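Intermedilysin (PDB 5IMW) probably lyses host cells by binding cholesterol-containing membranes, changing shape and inserting to form an oligomeric pore. Local coordinates at residues A[5-9]-A[211-217]; A[96-101]-A[114-120]. All blocks are in the same frame, centred on the assembly; numbering follows the deposited sequence.

Interaction 1: residues A[5-9]-A[211-217]; sequences KKALN and SPSALFG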
loop_
_atom_site.group_PDB
_atom_site.type_symbol
_atom_site.label_atom_id
_atom_site.label_comp_id
_atom_site.label_asym_id
_atom_site.label_seq_id
_atom_site.Cartn_x
_atom_site.Cartn_y
_atom_site.Cartn_z
ATOM N N LYS A 5 40.853 -5.059 -19.018
ATOM C CA LYS A 5 39.538 -5.662 -18.828
ATOM C C LYS A 5 39.563 -6.649 -17.668
ATOM O O LYS A 5 38.692 -6.622 -16.790
ATOM C CB LYS A 5 39.089 -6.365 -20.111
ATOM C CG LYS A 5 39.138 -5.515 -21.374
ATOM C CD LYS A 5 38.009 -4.501 -21.427
ATOM C CE LYS A 5 38.064 -3.701 -22.717
ATOM N NZ LYS A 5 36.709 -3.399 -23.252
ATOM N N LYS A 6 40.562 -7.534 -17.652
ATOM C CA LYS A 6 40.684 -8.510 -16.574
ATOM C C LYS A 6 40.779 -7.820 -15.219
ATOM O O LYS A 6 40.010 -8.122 -14.300
ATOM C CB LYS A 6 41.907 -9.398 -16.815
ATOM C CG LYS A 6 42.307 -10.255 -15.621
ATOM C CD LYS A 6 43.470 -11.172 -15.956
ATOM C CE LYS A 6 44.116 -11.721 -14.695
ATOM N NZ LYS A 6 43.113 -12.213 -13.710
ATOM N N ALA A 7 41.726 -6.890 -15.078
ATOM C CA ALA A 7 41.921 -6.219 -13.797
ATOM C C ALA A 7 40.639 -5.548 -13.322
ATOM O O ALA A 7 40.283 -5.640 -12.141
ATOM C CB ALA A 7 43.050 -5.195 -13.911
ATOM N N LEU A 8 39.929 -4.870 -14.225
ATOM C CA LEU A 8 38.706 -4.180 -13.831
ATOM C C LEU A 8 37.614 -5.168 -13.430
ATOM O O LEU A 8 36.810 -4.881 -12.538
ATOM C CB LEU A 8 38.228 -3.280 -14.970
ATOM C CG LEU A 8 36.921 -2.514 -14.760
ATOM C CD1 LEU A 8 36.916 -1.787 -13.433
ATOM C CD2 LEU A 8 36.713 -1.528 -15.900
ATOM N N ASN A 9 37.573 -6.335 -14.076
ATOM C CA ASN A 9 36.586 -7.348 -13.710
ATOM C C ASN A 9 36.796 -7.845 -12.287
ATOM O O ASN A 9 35.824 -8.167 -11.593
ATOM C CB ASN A 9 36.649 -8.524 -14.687
ATOM C CG ASN A 9 36.122 -8.169 -16.064
ATOM O OD1 ASN A 9 35.715 -7.035 -16.311
ATOM N ND2 ASN A 9 36.128 -9.142 -16.972
ATOM N N SER A 211 30.588 -9.130 -19.129
ATOM C CA SER A 211 31.535 -8.900 -18.052
ATOM C C SER A 211 31.312 -7.497 -17.501
ATOM O O SER A 211 30.831 -6.619 -18.228
ATOM C CB SER A 211 32.968 -9.076 -18.558
ATOM O OG SER A 211 33.908 -8.522 -17.656
ATOM N N PRO A 212 31.625 -7.243 -16.229
ATOM C CA PRO A 212 31.497 -5.868 -15.718
ATOM C C PRO A 212 32.259 -4.849 -16.546
ATOM O O PRO A 212 31.766 -3.735 -16.761
ATOM C CB PRO A 212 32.053 -5.980 -14.293
ATOM C CG PRO A 212 31.827 -7.398 -13.913
ATOM C CD PRO A 212 32.015 -8.191 -15.171
ATOM N N SER A 213 33.456 -5.203 -17.022
ATOM C CA SER A 213 34.226 -4.291 -17.861
ATOM C C SER A 213 33.447 -3.869 -19.098
ATOM O O SER A 213 33.625 -2.748 -19.588
ATOM C CB SER A 213 35.544 -4.945 -18.273
ATOM O OG SER A 213 35.326 -6.261 -18.756
ATOM N N ALA A 214 32.589 -4.749 -19.620
ATOM C CA ALA A 214 31.826 -4.424 -20.821
ATOM C C ALA A 214 31.065 -3.115 -20.658
ATOM O O ALA A 214 30.908 -2.353 -21.620
ATOM C CB ALA A 214 30.863 -5.564 -21.151
ATOM N N LEU A 215 30.588 -2.834 -19.444
ATOM C CA LEU A 215 29.862 -1.598 -19.184
ATOM C C LEU A 215 30.766 -0.373 -19.157
ATOM O O LEU A 215 30.250 0.750 -19.115
ATOM C CB LEU A 215 29.110 -1.707 -17.857
ATOM C CG LEU A 215 27.866 -2.596 -17.861
ATOM C CD1 LEU A 215 27.432 -2.900 -16.439
ATOM C CD2 LEU A 215 26.732 -1.937 -18.632
ATOM N N PHE A 216 32.085 -0.554 -19.171
ATOM C CA PHE A 216 33.035 0.549 -19.189
ATOM C C PHE A 216 33.873 0.475 -20.457
ATOM O O PHE A 216 34.287 -0.610 -20.878
ATOM C CB PHE A 216 33.935 0.516 -17.950
ATOM C CG PHE A 216 33.183 0.626 -16.652
ATOM C CD1 PHE A 216 32.829 1.864 -16.143
ATOM C CD2 PHE A 216 32.832 -0.509 -15.939
ATOM C CE1 PHE A 216 32.138 1.969 -14.949
ATOM C CE2 PHE A 216 32.141 -0.410 -14.743
ATOM C CZ PHE A 216 31.794 0.831 -14.249
ATOM N N GLY A 217 34.130 1.634 -21.059
ATOM C CA GLY A 217 34.704 1.687 -22.389
ATOM C C GLY A 217 36.213 1.582 -22.439
ATOM O O GLY A 217 36.772 0.487 -22.324
#

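Interaction 2: residues A[96-101]-A[114-120]; sequences RGKTTI and NLTVENP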
loop_
_atom_site.group_PDB
_atom_site.type_symbol
_atom_site.label_atom_id
_atom_site.label_comp_id
_atom_site.label_asym_id
_atom_site.label_seq_id
_atom_site.Cartn_x
_atom_site.Cartn_y
_atom_site.Cartn_z
ATOM N N ARG A 96 31.977 4.843 -21.209
ATOM C CA ARG A 96 31.232 3.594 -21.199
ATOM C C ARG A 96 31.507 2.804 -22.469
ATOM O O ARG A 96 32.010 3.332 -23.464
ATOM C CB ARG A 96 29.725 3.836 -21.063
ATOM C CG ARG A 96 29.210 3.808 -19.636
ATOM C CD ARG A 96 27.695 3.717 -19.612
ATOM N NE ARG A 96 27.121 4.635 -18.637
ATOM C CZ ARG A 96 27.050 5.951 -18.806
ATOM N NH1 ARG A 96 27.520 6.512 -19.914
ATOM N NH2 ARG A 96 26.513 6.710 -17.861
ATOM N N GLY A 97 31.164 1.520 -22.414
ATOM C CA GLY A 97 31.240 0.633 -23.551
ATOM C C GLY A 97 29.888 0.441 -24.199
ATOM O O GLY A 97 28.937 1.195 -23.958
ATOM N N LYS A 98 29.792 -0.592 -25.030
ATOM C CA LYS A 98 28.548 -0.859 -25.733
ATOM C C LYS A 98 27.492 -1.389 -24.772
ATOM O O LYS A 98 27.798 -2.065 -23.785
ATOM C CB LYS A 98 28.775 -1.868 -26.858
ATOM C CG LYS A 98 29.954 -1.529 -27.762
ATOM C CD LYS A 98 29.854 -2.205 -29.127
ATOM C CE LYS A 98 30.318 -3.656 -29.100
ATOM N NZ LYS A 98 29.480 -4.550 -28.248
ATOM N N THR A 99 26.233 -1.079 -25.075
ATOM C CA THR A 99 25.095 -1.537 -24.287
ATOM C C THR A 99 24.103 -2.204 -25.227
ATOM O O THR A 99 23.635 -1.577 -26.182
ATOM C CB THR A 99 24.427 -0.381 -23.535
ATOM O OG1 THR A 99 25.429 0.454 -22.941
ATOM C CG2 THR A 99 23.519 -0.911 -22.440
ATOM N N THR A 100 23.794 -3.471 -24.960
ATOM C CA THR A 100 22.837 -4.231 -25.754
ATOM C C THR A 100 21.470 -4.170 -25.089
ATOM O O THR A 100 21.334 -4.495 -23.906
ATOM C CB THR A 100 23.287 -5.685 -25.912
ATOM O OG1 THR A 100 24.190 -6.029 -24.853
ATOM C CG2 THR A 100 23.967 -5.895 -27.268
ATOM N N ILE A 101 20.464 -3.755 -25.854
ATOM C CA ILE A 101 19.119 -3.528 -25.347
ATOM C C ILE A 101 18.155 -4.459 -26.066
ATOM O O ILE A 101 18.399 -4.878 -27.201
ATOM C CB ILE A 101 18.701 -2.051 -25.532
ATOM C CG1 ILE A 101 19.692 -1.135 -24.807
ATOM C CG2 ILE A 101 17.277 -1.823 -25.034
ATOM C CD1 ILE A 101 19.414 0.347 -24.967
ATOM N N ASN A 114 16.676 -6.310 -30.746
ATOM C CA ASN A 114 17.920 -6.035 -30.045
ATOM C C ASN A 114 18.609 -4.821 -30.649
ATOM O O ASN A 114 18.675 -4.676 -31.872
ATOM C CB ASN A 114 18.849 -7.249 -30.103
ATOM C CG ASN A 114 18.156 -8.529 -29.683
ATOM O OD1 ASN A 114 17.021 -8.790 -30.080
ATOM N ND2 ASN A 114 18.831 -9.327 -28.865
ATOM N N LEU A 115 19.121 -3.950 -29.782
ATOM C CA LEU A 115 19.840 -2.754 -30.194
ATOM C C LEU A 115 21.262 -2.779 -29.651
ATOM O O LEU A 115 21.646 -3.651 -28.867
ATOM C CB LEU A 115 19.136 -1.481 -29.707
ATOM C CG LEU A 115 17.657 -1.319 -30.046
ATOM C CD1 LEU A 115 17.185 0.076 -29.654
ATOM C CD2 LEU A 115 17.411 -1.576 -31.521
ATOM N N THR A 116 22.041 -1.795 -30.088
ATOM C CA THR A 116 23.383 -1.566 -29.575
ATOM C C THR A 116 23.668 -0.076 -29.661
ATOM O O THR A 116 23.328 0.568 -30.658
ATOM C CB THR A 116 24.436 -2.354 -30.363
ATOM O OG1 THR A 116 24.198 -3.760 -30.219
ATOM C CG2 THR A 116 25.841 -2.027 -29.867
ATOM N N VAL A 117 24.288 0.464 -28.616
ATOM C CA VAL A 117 24.662 1.871 -28.566
ATOM C C VAL A 117 26.142 1.948 -28.226
ATOM O O VAL A 117 26.583 1.381 -27.220
ATOM C CB VAL A 117 23.826 2.658 -27.541
ATOM C CG1 VAL A 117 23.994 4.158 -27.759
ATOM C CG2 VAL A 117 22.364 2.268 -27.637
ATOM N N GLU A 118 26.906 2.652 -29.062
ATOM C CA GLU A 118 28.357 2.639 -28.930
ATOM C C GLU A 118 28.827 3.505 -27.768
ATOM O O GLU A 118 29.705 3.093 -27.001
ATOM C CB GLU A 118 29.000 3.107 -30.237
ATOM C CG GLU A 118 30.422 2.615 -30.452
ATOM C CD GLU A 118 30.519 1.100 -30.458
ATOM O OE1 GLU A 118 31.288 0.549 -29.643
ATOM O OE2 GLU A 118 29.813 0.462 -31.267
ATOM N N ASN A 119 28.257 4.704 -27.620
ATOM C CA ASN A 119 28.634 5.652 -26.573
ATOM C C ASN A 119 27.373 6.012 -25.794
ATOM O O ASN A 119 26.780 7.080 -26.010
ATOM C CB ASN A 119 29.299 6.893 -27.166
ATOM C CG ASN A 119 30.530 6.558 -27.993
ATOM O OD1 ASN A 119 31.325 5.694 -27.621
ATOM N ND2 ASN A 119 30.689 7.239 -29.122
ATOM N N PRO A 120 26.936 5.147 -24.879
ATOM C CA PRO A 120 25.642 5.356 -24.213
ATOM C C PRO A 120 25.545 6.709 -23.523
ATOM O O PRO A 120 26.404 7.087 -22.724
ATOM C CB PRO A 120 25.578 4.207 -23.202
ATOM C CG PRO A 120 26.433 3.147 -23.787
ATOM C CD PRO A 120 27.547 3.862 -24.499
#

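Interaction 1: residues A[5-9]-A[211-217]
N9 and L8 of the N-terminal helix 2-14 dock against S213 and F216 of a short 3-10 turn, 212-215, in the cholesterol-dependent cytolysin fold. The loop carrying that turn runs from strand 202-206 to helix 222-227. N9 makes the polar part of the contact, L8 the apolar part, and K5 lies beside them. N9 swings its amide across to the start of the turn, where OD1 is modelled as accepting two bonds from S213, one from the backbone N and one from OG. The N9 amide is built in close conflict with S211 and S213, however, and this grip is doubtful in detail.

One turn back along the helix, K5 lays its aliphatic chain alongside S213, with CD 4.0 Å from S213 CB. Bends at chi2 (-75°) and chi4 bring K5 NZ round to the G217 carbonyl, still 4.0 Å from G217 O and too far for a hydrogen bond. L8 is buried and meets F216 at about a right angle, and both also pack on L225 of helix 222-227; P212 leans back on I12 and W13 of helix 2-14. With L8 CG anti to the backbone N (chi1 178°), the CD2 methyl reaches F216, lying 4.0 Å from its CB and obliquely beside the ring.

Interaction 2: residues A[96-101]-A[114-120]
K98 leads into strand 99-103 beside E118, which follows strand 114-117, and their side chains run next to each other in the same direction. Start at K98 CB, which sits 3.9 Å from V117 O. With chi1 at -49°, CG lies beside the backbone N and heads toward the E118 carboxylate. CG and CD both have E118 OE1 as their nearest neighbour across the contact, while CD also comes within 4.1 Å of the T116 CG2 methyl. The bend at chi3 (-81°) then carries CE off that line, and NZ ends 5.6 Å from E118 OE1. The opposite charges are therefore near each other without their charged atoms meeting, and it is the methylenes of the lysine that face the glutamate.

Beyond K98 the backbones take over. T99 and V117 form a hydrogen-bonded pair, exchanging bonds of 3.3 Å (T99 N to V117 O) and 3.2 Å (V117 N to T99 O). I101 and L115 repeat the pattern, and the bond from L115 N to I101 O is 2.8 Å. Between them T100 and T116 make the non-hydrogen-bonded pair, their side chains side by side on one face. T99, I101, L115 and V117 point to the other face, where I101, L115 and V117 pack on V125, L132 and T124 of helix 122-140. I101 and L115 touch CB to CB.

Back at the K98 end, just past E118, the P120 ring lies against R96 and T99. It meets both chains obliquely, with R96 CB 4.1 Å from P120 CD. Strand 99-103 also pairs with strand 202-206, and T100 has backbone hydrogen bonds to D207. The whole is an antiparallel beta-hairpin, its largely apolar face backed by helix 122-140.

How the interactions relate
Interaction 1 and interaction 2 are neighbours in the same part of the molecule, their centres about 14 Å apart. They meet directly where the 3-10 turn backs onto the start of the hairpin segment: L215 O packs 3.3 Å from R96 CG. In sequence, both hairpin segments fall between helix 2-14 and the loop 211-217. Strand 202-206 links the two contacts, since it pairs with strand 99-103 of interaction 2 and then runs on into the loop of interaction 1. Both lie away from the known metal-binding positions. Together they join the N-terminal helix, the loop 211-217 and the hairpin.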